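Putative translational inhibitor protein (Yersinia pestis, PDB 5V4D) is of unknown function but belongs to the Rid family and probably acts as an enamine/imine deaminase, probably as a trimer. Local coordinates at the interface of chains A and B. Sequence-based numbering; all coordinates share one arbitrary frame. Chains: chain A/B, Putative translational inhibitor protein.

The interface of chains A and B. Residues chain A 4, 6, 19-20, 23; chain B 102-105.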
ATOM      1  N   LYS A   4       4.206 -18.436  -8.494  1.00 22.66           N
ATOM      2  CA  LYS A   4       4.995 -17.242  -8.214  1.00 22.17           C
ATOM      3  C   LYS A   4       6.337 -17.289  -8.949  1.00 20.76           C
ATOM      4  O   LYS A   4       7.062 -18.297  -8.904  1.00 23.73           O
ATOM      5  CB  LYS A   4       5.168 -17.129  -6.693  1.00 28.77           C
ATOM      6  CG  LYS A   4       6.283 -16.362  -6.206  1.00 27.24           C
ATOM      7  CD  LYS A   4       6.085 -16.135  -4.705  1.00 23.24           C
ATOM      8  CE  LYS A   4       7.399 -15.733  -4.140  1.00 18.01           C
ATOM      9  NZ  LYS A   4       7.493 -15.874  -2.641  1.00 18.33           N
ATOM     10  N   VAL A   6       9.917 -14.855 -10.355  1.00 17.67           N
ATOM     11  CA  VAL A   6      10.738 -13.698 -10.038  1.00 19.29           C
ATOM     12  C   VAL A   6      11.021 -12.922 -11.311  1.00 20.98           C
ATOM     13  O   VAL A   6      11.101 -13.497 -12.414  1.00 20.63           O
ATOM     14  CB  VAL A   6      12.040 -14.117  -9.328  1.00 19.11           C
ATOM     15  CG1 VAL A   6      13.021 -14.739 -10.355  1.00 18.76           C
ATOM     16  CG2 VAL A   6      12.694 -12.924  -8.680  1.00 22.99           C
ATOM     17  N   TYR A  19      14.786  -8.777  -1.067  1.00 24.24           N
ATOM     18  CA  TYR A  19      13.562  -8.607  -1.830  1.00 21.97           C
ATOM     19  C   TYR A  19      13.879  -8.881  -3.299  1.00 19.19           C
ATOM     20  O   TYR A  19      15.043  -8.978  -3.709  1.00 25.34           O
ATOM     21  CB  TYR A  19      12.928  -7.215  -1.620  1.00 21.01           C
ATOM     22  CG  TYR A  19      13.818  -6.040  -1.974  1.00 22.95           C
ATOM     23  CD1 TYR A  19      13.813  -5.508  -3.244  1.00 24.02           C
ATOM     24  CD2 TYR A  19      14.649  -5.447  -1.012  1.00 35.93           C
ATOM     25  CE1 TYR A  19      14.626  -4.458  -3.579  1.00 31.36           C
ATOM     26  CE2 TYR A  19      15.471  -4.375  -1.342  1.00 38.70           C
ATOM     27  CZ  TYR A  19      15.458  -3.896  -2.638  1.00 38.52           C
ATOM     28  OH  TYR A  19      16.268  -2.841  -3.020  1.00 38.23           O
ATOM     29  N   SER A  20      12.820  -9.106  -4.070  1.00 17.09           N
ATOM     30  CA  SER A  20      12.938  -9.227  -5.510  1.00 16.18           C
ATOM     31  C   SER A  20      12.484  -7.934  -6.180  1.00 16.28           C
ATOM     32  O   SER A  20      11.594  -7.254  -5.666  1.00 18.37           O
ATOM     33  CB  SER A  20      12.075 -10.375  -6.016  1.00 21.84           C
ATOM     34  OG  SER A  20      12.525 -11.631  -5.485  1.00 19.58           O
ATOM     35  N   ILE A  23       7.605  -9.626  -8.484  1.00 15.26           N
ATOM     36  CA  ILE A  23       7.090 -10.996  -8.430  1.00 13.85           C
ATOM     37  C   ILE A  23       5.852 -11.038  -9.309  1.00 15.80           C
ATOM     38  O   ILE A  23       4.999 -10.152  -9.207  1.00 16.42           O
ATOM     39  CB  ILE A  23       6.713 -11.407  -6.990  1.00 14.30           C
ATOM     40  CG1 ILE A  23       7.947 -11.554  -6.107  1.00 14.66           C
ATOM     41  CG2 ILE A  23       5.853 -12.717  -6.995  1.00 14.90           C
ATOM     42  CD1 ILE A  23       8.874 -12.678  -6.533  1.00 18.90           C
TER
ATOM     43  N   ILE B 102      11.668 -17.598  -2.731  1.00 18.60           N
ATOM     44  CA  ILE B 102      11.902 -16.434  -3.595  1.00 18.42           C
ATOM     45  C   ILE B 102      11.446 -15.203  -2.820  1.00 18.77           C
ATOM     46  O   ILE B 102      10.269 -15.106  -2.445  1.00 19.52           O
ATOM     47  CB  ILE B 102      11.143 -16.568  -4.917  1.00 22.10           C
ATOM     48  CG1 ILE B 102      11.491 -17.862  -5.638  1.00 23.08           C
ATOM     49  CG2 ILE B 102      11.427 -15.359  -5.860  1.00 20.97           C
ATOM     50  CD1 ILE B 102      10.562 -18.113  -6.823  1.00 27.68           C
ATOM     51  N   PHE B 103      12.354 -14.262  -2.583  1.00 18.27           N
ATOM     52  CA  PHE B 103      12.016 -13.110  -1.737  1.00 19.22           C
ATOM     53  C   PHE B 103      10.825 -12.353  -2.338  1.00 16.41           C
ATOM     54  O   PHE B 103      10.793 -12.107  -3.553  1.00 17.00           O
ATOM     55  CB  PHE B 103      13.188 -12.128  -1.603  1.00 20.59           C
ATOM     56  CG  PHE B 103      14.335 -12.616  -0.742  1.00 27.18           C
ATOM     57  CD1 PHE B 103      14.118 -13.449   0.331  1.00 30.26           C
ATOM     58  CD2 PHE B 103      15.635 -12.189  -1.004  1.00 28.95           C
ATOM     59  CE1 PHE B 103      15.166 -13.871   1.148  1.00 38.94           C
ATOM     60  CE2 PHE B 103      16.695 -12.601  -0.187  1.00 39.96           C
ATOM     61  CZ  PHE B 103      16.456 -13.453   0.890  1.00 42.73           C
ATOM     62  N   PRO B 104       9.860 -11.930  -1.524  1.00 16.19           N
ATOM     63  CA  PRO B 104       8.739 -11.129  -2.042  1.00 14.12           C
ATOM     64  C   PRO B 104       9.217  -9.818  -2.635  1.00 15.43           C
ATOM     65  O   PRO B 104      10.294  -9.317  -2.328  1.00 15.20           O
ATOM     66  CB  PRO B 104       7.868 -10.874  -0.793  1.00 17.94           C
ATOM     67  CG  PRO B 104       8.146 -12.071   0.067  1.00 17.36           C
ATOM     68  CD  PRO B 104       9.614 -12.402  -0.147  1.00 16.68           C
ATOM     69  N   ALA B 105       8.353  -9.223  -3.460  1.00 14.47           N
ATOM     70  CA  ALA B 105       8.504  -7.814  -3.750  1.00 14.26           C
ATOM     71  C   ALA B 105       8.272  -7.030  -2.452  1.00 15.70           C
ATOM     72  O   ALA B 105       7.667  -7.534  -1.502  1.00 16.07           O
ATOM     73  CB  ALA B 105       7.486  -7.379  -4.817  1.00 16.28           C
TER
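A:Lys4 sets CG anti to its backbone N (chi1 157°) and stays extended beyond it, a reach that carries the terminal amine NZ alongside B:Ile102, the two side chains running past each other in opposite directions. A:Ser20 turns OG beside its own backbone N (chi1 -63°), which aims the hydroxyl at B:Phe103. The loop B:Ile102, B:Phe103, B:Pro104 offers three successive carbonyls to chain A. A:Lys4 NZ donates to B:Ile102 O at 2.9 Å, in the carbonyl plane with a C=O...N angle of 151°. A:Ser20 OG donates to B:Phe103 O at 2.6 Å, tilted modestly from that plane, while the backbone N of A:Ser20 gives a nearly straight bond to B:Pro104 O (3.1 Å) from above the carbonyl plane. One serine therefore holds two successive carbonyls of this extended segment. Apolar groups fill in around the polar ones: B:Ile102 CG2 lies 3.7 Å from A:Val6 CB and 3.8 Å from A:Ile23 CD1, touching both strands with one methyl. B:Phe103 meets the A:Tyr19 backbone through its CB, 3.5 Å from A:Tyr19 CA, and A:Tyr19 N sits above the ring plane, just beyond the rim on the CG-CD2 side, 3.5 Å from CD2. By pinning the segment that leads into strand 105-110 of chain B against chain A, the site joins neighbouring subunits in what is probably the Rid-family trimer, whose active sites characteristically lie between subunits.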